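Local coordinates for putative exported protein (Bordetella pertussis Tohama I, PDB 2PFY), which binds pyroglutamic acid as an extracytoplasmic solute receptor and probably delivers it to a tripartite ATP-independent periplasmic (TRAP) transporter, at residues E263-P266 / P267-K271; Q10-N14 / Y15-N19; R220-A223 / E224-Q227. All coordinates share one frame; numbering follows the deposited sequence.

Contact 1 of 3, residues E263-P266 / P267-K271; sequences EPLP and PQLAK
The carbonyl oxygen of P266 accepts from the backbone N of A270 over 2.7 Å, with an N-H...O angle of 156°. This is the first i to i+4 bond of helix 267-287, with P266 at the N-cap position. K271 N then bonds to P267 O and continues the pattern. P267, a proline in the first turn, has no backbone N-H to give.

L265 folds over the start of the helix by its two methyl branches. With CG anti to the backbone N (chi1 -179°), CD1 reaches CD2 of L269 at 3.6 Å, the two leucine side chains crossing at about a right angle. CD2 goes to A270 instead, 3.7 Å from its CB and equally near its CA. The ring of P266 adds a looser apolar touch, its CD lying 4.2 Å from CD2 of L269.

The turn thus joins strand 261-264, an outermost strand of the four-stranded mixed sheet, to helix 267-287. L265 also rests on F84 and A202, L269 on L134, and P266 meets Y200 of the neighbouring strand 198-201.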
loop_
_atom_site.group_PDB
_atom_site.type_symbol
_atom_site.label_atom_id
_atom_site.label_comp_id
_atom_site.label_asym_id
_atom_site.label_seq_id
_atom_site.Cartn_x
_atom_site.Cartn_y
_atom_site.Cartn_z
ATOM N N GLU A 263 -6.801 20.014 -6.250
ATOM C CA GLU A 263 -8.240 20.148 -6.472
ATOM C C GLU A 263 -9.086 19.015 -5.908
ATOM O O GLU A 263 -8.598 17.885 -5.762
ATOM C CB GLU A 263 -8.489 20.337 -7.972
ATOM C CG GLU A 263 -8.209 21.784 -8.385
ATOM C CD GLU A 263 -8.429 22.029 -9.828
ATOM O OE1 GLU A 263 -7.646 21.511 -10.637
ATOM O OE2 GLU A 263 -9.388 22.745 -10.161
ATOM N N PRO A 264 -10.359 19.310 -5.575
ATOM C CA PRO A 264 -11.219 18.206 -5.195
ATOM C C PRO A 264 -11.503 17.344 -6.427
ATOM O O PRO A 264 -11.117 17.683 -7.541
ATOM C CB PRO A 264 -12.523 18.884 -4.717
ATOM C CG PRO A 264 -12.261 20.334 -4.722
ATOM C CD PRO A 264 -11.064 20.613 -5.547
ATOM N N LEU A 265 -12.167 16.232 -6.209
ATOM C CA LEU A 265 -12.455 15.307 -7.273
ATOM C C LEU A 265 -13.594 15.921 -8.126
ATOM O O LEU A 265 -14.650 16.273 -7.582
ATOM C CB LEU A 265 -12.893 13.962 -6.662
ATOM C CG LEU A 265 -13.216 12.840 -7.662
ATOM C CD1 LEU A 265 -12.008 12.570 -8.548
ATOM C CD2 LEU A 265 -13.672 11.577 -6.970
ATOM N N PRO A 266 -13.369 16.070 -9.444
ATOM C CA PRO A 266 -14.440 16.609 -10.325
ATOM C C PRO A 266 -15.672 15.668 -10.418
ATOM O O PRO A 266 -15.518 14.440 -10.350
ATOM C CB PRO A 266 -13.746 16.728 -11.690
ATOM C CG PRO A 266 -12.292 16.674 -11.430
ATOM C CD PRO A 266 -12.128 15.800 -10.200
ATOM N N PRO A 267 -16.895 16.239 -10.550
ATOM C CA PRO A 267 -18.093 15.390 -10.418
ATOM C C PRO A 267 -18.279 14.320 -11.485
ATOM O O PRO A 267 -18.766 13.243 -11.165
ATOM C CB PRO A 267 -19.246 16.385 -10.426
ATOM C CG PRO A 267 -18.701 17.587 -11.195
ATOM C CD PRO A 267 -17.245 17.656 -10.784
ATOM N N GLN A 268 -17.891 14.589 -12.730
ATOM C CA GLN A 268 -17.988 13.548 -13.756
ATOM C C GLN A 268 -16.985 12.428 -13.459
ATOM O O GLN A 268 -17.340 11.263 -13.470
ATOM C CB GLN A 268 -17.762 14.135 -15.150
ATOM C CG GLN A 268 -17.899 13.114 -16.291
ATOM C CD GLN A 268 -19.323 12.638 -16.512
ATOM O OE1 GLN A 268 -20.283 13.258 -16.056
ATOM N NE2 GLN A 268 -19.459 11.536 -17.225
ATOM N N LEU A 269 -15.736 12.787 -13.161
ATOM C CA LEU A 269 -14.762 11.788 -12.724
ATOM C C LEU A 269 -15.308 11.023 -11.498
ATOM O O LEU A 269 -15.239 9.795 -11.451
ATOM C CB LEU A 269 -13.390 12.438 -12.441
ATOM C CG LEU A 269 -12.205 11.460 -12.406
ATOM C CD1 LEU A 269 -12.010 10.738 -13.752
ATOM C CD2 LEU A 269 -10.922 12.173 -11.982
ATOM N N ALA A 270 -15.891 11.733 -10.539
ATOM C CA ALA A 270 -16.433 11.057 -9.340
ATOM C C ALA A 270 -17.434 10.001 -9.783
ATOM O O ALA A 270 -17.324 8.839 -9.392
ATOM C CB ALA A 270 -17.093 12.047 -8.359
ATOM N N LYS A 271 -18.382 10.408 -10.636
ATOM C CA LYS A 271 -19.386 9.478 -11.168
ATOM C C LYS A 271 -18.759 8.263 -11.856
ATOM O O LYS A 271 -19.157 7.139 -11.609
ATOM C CB LYS A 271 -20.337 10.208 -12.151
ATOM C CG LYS A 271 -21.709 10.488 -11.594
ATOM C CD LYS A 271 -22.572 11.311 -12.592
ATOM C CE LYS A 271 -23.466 10.448 -13.506
ATOM N NZ LYS A 271 -22.724 9.772 -14.608
#

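Contact 2 of 3, residues Q10-N14 / Y15-N19; sequences QPDAN and YLTQN
N14 and the backbone of L16 and T17 form an asparagine N-cap at the start of helix 15-30. The N14 side chain has CG anti to its own backbone N (chi1 174°), which brings OD1 over the first turn. There OD1 accepts from T17 N at 3.1 Å, in the carbonyl plane and on a lone pair; L16 N is nearer, 2.7 Å from N14 OD1, but its N-H points poorly and the bond is weak. The amide's other end, ND2, donates to D189, so both ends of the group are held and its rotation is fixed.

The two branches of T17 part: OG1 turns back to the loop, whereas CG2 lies 3.5 Å from OD1 of D12. That carboxylate has stronger partners in S41 and R21.

Q18 curls back through two like bends (chi1 -72°, chi2 -51°), which carry NE2 to the carbonyl O of D12 at 2.8 Å. The bond lies in the carbonyl plane on a lone pair, although the oxygen is tilted from the glutamine amide plane. The backbone N of the same residue bonds to N14 O, the first i to i+4 bond of the helix.

The side chain of Q10, about 5 Å from the bound pyroglutamic acid, turns its amide NE2 to T165 of the ligand pocket. Its backbone faces the helix: T17 OG1 donates 2.7 Å to Q10 O from above the carbonyl plane, and accepts from a water that itself accepts from Q10 N.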
loop_
_atom_site.group_PDB
_atom_site.type_symbol
_atom_site.label_atom_id
_atom_site.label_comp_id
_atom_site.label_asym_id
_atom_site.label_seq_id
_atom_site.Cartn_x
_atom_site.Cartn_y
_atom_site.Cartn_z
ATOM N N GLN A 10 9.791 1.583 0.576
ATOM C CA GLN A 10 9.849 3.009 0.279
ATOM C C GLN A 10 11.103 3.653 0.872
ATOM O O GLN A 10 11.734 3.086 1.791
ATOM C CB GLN A 10 8.574 3.640 0.840
ATOM C CG GLN A 10 7.264 3.010 0.278
ATOM C CD GLN A 10 7.175 3.167 -1.238
ATOM O OE1 GLN A 10 7.628 4.184 -1.785
ATOM N NE2 GLN A 10 6.621 2.164 -1.922
ATOM N N PRO A 11 11.487 4.835 0.367
ATOM C CA PRO A 11 12.654 5.529 0.886
ATOM C C PRO A 11 12.476 6.004 2.333
ATOM O O PRO A 11 11.376 5.968 2.853
ATOM C CB PRO A 11 12.782 6.746 -0.060
ATOM C CG PRO A 11 11.432 6.971 -0.553
ATOM C CD PRO A 11 10.879 5.586 -0.758
ATOM N N ASP A 12 13.576 6.380 2.973
ATOM C CA ASP A 12 13.590 6.844 4.350
ATOM C C ASP A 12 12.714 8.115 4.543
ATOM O O ASP A 12 12.235 8.366 5.654
ATOM C CB ASP A 12 15.056 7.047 4.776
ATOM C CG ASP A 12 15.789 5.722 5.007
ATOM O OD1 ASP A 12 15.133 4.684 5.164
ATOM O OD2 ASP A 12 17.035 5.704 5.016
ATOM N N ALA A 13 12.454 8.867 3.448
ATOM C CA ALA A 13 11.417 9.943 3.449
ATOM C C ALA A 13 10.034 9.474 3.960
ATOM O O ALA A 13 9.294 10.232 4.597
ATOM C CB ALA A 13 11.247 10.542 2.021
ATOM N N ASN A 14 9.699 8.222 3.666
ATOM C CA ASN A 14 8.346 7.734 3.733
ATOM C C ASN A 14 7.952 7.334 5.134
ATOM O O ASN A 14 8.753 6.739 5.842
ATOM C CB ASN A 14 8.198 6.539 2.769
ATOM C CG ASN A 14 6.859 5.871 2.888
ATOM O OD1 ASN A 14 6.676 4.939 3.700
ATOM N ND2 ASN A 14 5.901 6.319 2.057
ATOM N N TYR A 15 6.740 7.646 5.556
ATOM C CA TYR A 15 6.373 7.396 6.973
ATOM C C TYR A 15 6.170 5.908 7.295
ATOM O O TYR A 15 6.321 5.503 8.440
ATOM C CB TYR A 15 5.171 8.240 7.435
ATOM C CG TYR A 15 3.820 7.789 6.900
ATOM C CD1 TYR A 15 3.106 6.751 7.512
ATOM C CD2 TYR A 15 3.254 8.409 5.771
ATOM C CE1 TYR A 15 1.849 6.335 7.016
ATOM C CE2 TYR A 15 2.002 8.017 5.268
ATOM C CZ TYR A 15 1.304 6.993 5.899
ATOM O OH TYR A 15 0.079 6.609 5.371
ATOM N N LEU A 16 5.839 5.103 6.292
ATOM C CA LEU A 16 5.686 3.650 6.507
ATOM C C LEU A 16 7.038 3.034 6.776
ATOM O O LEU A 16 7.165 2.157 7.645
ATOM C CB LEU A 16 5.020 2.985 5.289
ATOM C CG LEU A 16 3.543 3.403 5.137
ATOM C CD1 LEU A 16 2.986 2.907 3.774
ATOM C CD2 LEU A 16 2.672 2.870 6.311
ATOM N N THR A 17 8.045 3.497 6.026
ATOM C CA THR A 17 9.427 3.115 6.273
ATOM C C THR A 17 9.907 3.562 7.661
ATOM O O THR A 17 10.543 2.776 8.361
ATOM C CB THR A 17 10.358 3.641 5.163
ATOM O OG1 THR A 17 10.057 2.951 3.959
ATOM C CG2 THR A 17 11.862 3.424 5.477
ATOM N N GLN A 18 9.599 4.796 8.059
ATOM C CA GLN A 18 9.967 5.271 9.399
ATOM C C GLN A 18 9.232 4.474 10.468
ATOM O O GLN A 18 9.781 4.163 11.522
ATOM C CB GLN A 18 9.713 6.801 9.553
ATOM C CG GLN A 18 10.718 7.635 8.772
ATOM C CD GLN A 18 12.188 7.236 9.060
ATOM O OE1 GLN A 18 12.574 7.068 10.223
ATOM N NE2 GLN A 18 12.993 7.057 7.996
ATOM N N ASN A 19 8.006 4.097 10.188
ATOM C CA ASN A 19 7.266 3.269 11.162
ATOM C C ASN A 19 7.918 1.862 11.329
ATOM O O ASN A 19 8.044 1.339 12.462
ATOM C CB ASN A 19 5.794 3.205 10.727
ATOM C CG ASN A 19 4.888 2.566 11.769
ATOM O OD1 ASN A 19 5.042 2.786 12.955
ATOM N ND2 ASN A 19 3.948 1.770 11.321
HETATM O O HOH W 1 8.187 1.219 2.945
#

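Contact 3 of 3, residues R220-A223 / E224-Q227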
loop_
_atom_site.group_PDB
_atom_site.type_symbol
_atom_site.label_atom_id
_atom_site.label_comp_id
_atom_site.label_asym_id
_atom_site.label_seq_id
_atom_site.Cartn_x
_atom_site.Cartn_y
_atom_site.Cartn_z
ATOM N N ARG A 220 11.688 -19.996 15.373
ATOM C CA ARG A 220 12.953 -20.363 16.029
ATOM C C ARG A 220 13.390 -19.392 17.143
ATOM O O ARG A 220 14.236 -19.719 17.944
ATOM C CB ARG A 220 14.055 -20.814 15.020
ATOM C CG ARG A 220 15.225 -19.895 14.762
ATOM C CD ARG A 220 16.306 -20.617 13.887
ATOM N NE ARG A 220 15.735 -21.205 12.690
ATOM C CZ ARG A 220 15.677 -20.592 11.500
ATOM N NH1 ARG A 220 16.165 -19.354 11.327
ATOM N NH2 ARG A 220 15.122 -21.221 10.469
ATOM N N LEU A 221 12.730 -18.230 17.248
ATOM C CA LEU A 221 13.044 -17.292 18.309
ATOM C C LEU A 221 12.513 -17.841 19.643
ATOM O O LEU A 221 11.557 -18.592 19.635
ATOM C CB LEU A 221 12.345 -15.962 18.033
ATOM C CG LEU A 221 12.820 -15.249 16.772
ATOM C CD1 LEU A 221 11.883 -14.060 16.438
ATOM C CD2 LEU A 221 14.265 -14.784 16.984
ATOM N N PRO A 222 13.137 -17.464 20.778
ATOM C CA PRO A 222 12.486 -17.765 22.077
ATOM C C PRO A 222 11.059 -17.226 22.121
ATOM O O PRO A 222 10.758 -16.148 21.525
ATOM C CB PRO A 222 13.368 -17.043 23.096
ATOM C CG PRO A 222 14.742 -16.904 22.442
ATOM C CD PRO A 222 14.460 -16.811 20.925
ATOM N N ALA A 223 10.177 -17.967 22.795
ATOM C CA ALA A 223 8.775 -17.587 23.042
ATOM C C ALA A 223 8.583 -16.119 23.386
ATOM O O ALA A 223 7.783 -15.430 22.722
ATOM C CB ALA A 223 8.151 -18.489 24.180
ATOM N N GLU A 224 9.308 -15.641 24.408
ATOM C CA GLU A 224 9.232 -14.238 24.830
ATOM C C GLU A 224 9.617 -13.241 23.712
ATOM O O GLU A 224 9.065 -12.137 23.632
ATOM C CB GLU A 224 10.111 -13.989 26.065
ATOM C CG GLU A 224 9.766 -14.874 27.290
ATOM C CD GLU A 224 10.538 -16.240 27.295
ATOM O OE1 GLU A 224 11.056 -16.712 26.215
ATOM O OE2 GLU A 224 10.621 -16.822 28.410
ATOM N N VAL A 225 10.557 -13.645 22.861
ATOM C CA VAL A 225 11.037 -12.796 21.755
ATOM C C VAL A 225 9.967 -12.778 20.687
ATOM O O VAL A 225 9.625 -11.689 20.178
ATOM C CB VAL A 225 12.441 -13.252 21.219
ATOM C CG1 VAL A 225 12.889 -12.426 19.992
ATOM C CG2 VAL A 225 13.510 -13.181 22.342
ATOM N N ARG A 226 9.383 -13.948 20.386
ATOM C CA ARG A 226 8.237 -14.000 19.479
ATOM C C ARG A 226 7.147 -13.027 19.914
ATOM O O ARG A 226 6.644 -12.269 19.090
ATOM C CB ARG A 226 7.696 -15.420 19.299
ATOM C CG ARG A 226 8.762 -16.397 18.788
ATOM C CD ARG A 226 8.188 -17.699 18.273
ATOM N NE ARG A 226 7.324 -18.382 19.248
ATOM C CZ ARG A 226 7.732 -19.339 20.081
ATOM N NH1 ARG A 226 8.999 -19.726 20.099
ATOM N NH2 ARG A 226 6.867 -19.902 20.903
ATOM N N GLN A 227 6.825 -13.025 21.216
ATOM C CA GLN A 227 5.769 -12.180 21.748
ATOM C C GLN A 227 6.183 -10.723 21.679
ATOM O O GLN A 227 5.374 -9.887 21.296
ATOM C CB GLN A 227 5.365 -12.587 23.187
ATOM C CG GLN A 227 4.105 -11.874 23.751
ATOM C CD GLN A 227 2.867 -12.096 22.883
ATOM O OE1 GLN A 227 2.437 -13.209 22.708
ATOM N NE2 GLN A 227 2.302 -11.014 22.329
#
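The N terminus of helix 223-257 is built here, with P222 at the N-cap position and an arginine from the first turn folded back over the approaching chain. The carbonyl oxygen of P222 receives R226 N at 2.8 Å, almost straight at the hydrogen, and more weakly V225 N. Q227 N to A223 O, at 3.0 Å, is the next bond of the helix.

R226 closes the turn with its side chain. Its CG stands beside the backbone N (chi1 -57°), the chain runs on extended, and a bend at chi3 of -54° swings the guanidinium back toward L221. NH1 donates to L221 O at 2.8 Å; the acceptor lies at the edge of the guanidinium, somewhat tilted from its plane, and the N-H...O angle is a modest 136°. One face of the same group covers CA of A223, which sits 3.5 Å above the plane and offset toward the rim. The aliphatic part of the arginine packs too, CG lying 3.7 Å from CB of L221.

V225 divides its methyls between two neighbours: CG1 meets CD1 of L221 at 4.0 Å, the side chains crossing at about a right angle, while CG2 lies 3.9 Å from CG of P222, alongside and pointing the same way.

Away from this turn, Q227 bonds to D231 one turn further along the helix. L221, in the link between helices 215-220 and 223-257, packs against the five-stranded sheet through L35 of strand 35-40 and T2 and W4 of strand 2-7, and V225 of the helix joins it on L35.

From the N terminus, contact 2 comes first, closing the loop between strand 2-7 and helix 15-30 near the ligand. Contact 3 follows, where the link after helix 215-220 turns into helix 223-257, and contact 1 comes last, between strand 261-264 and helix 267-287. The three lie in series, neither nested nor crossed, and each is a helix start. None touches another: nearest atoms are about 15 Å apart for contacts 2 and 3, and about 18 Å for contacts 1 and 2. Contacts 1 and 3 lie on opposite sides of the chain's centre, although helix 223-257 leads into strand 261-264. Contacts 2 and 3 adjoin the five-stranded sheet, contact 1 the four-stranded one.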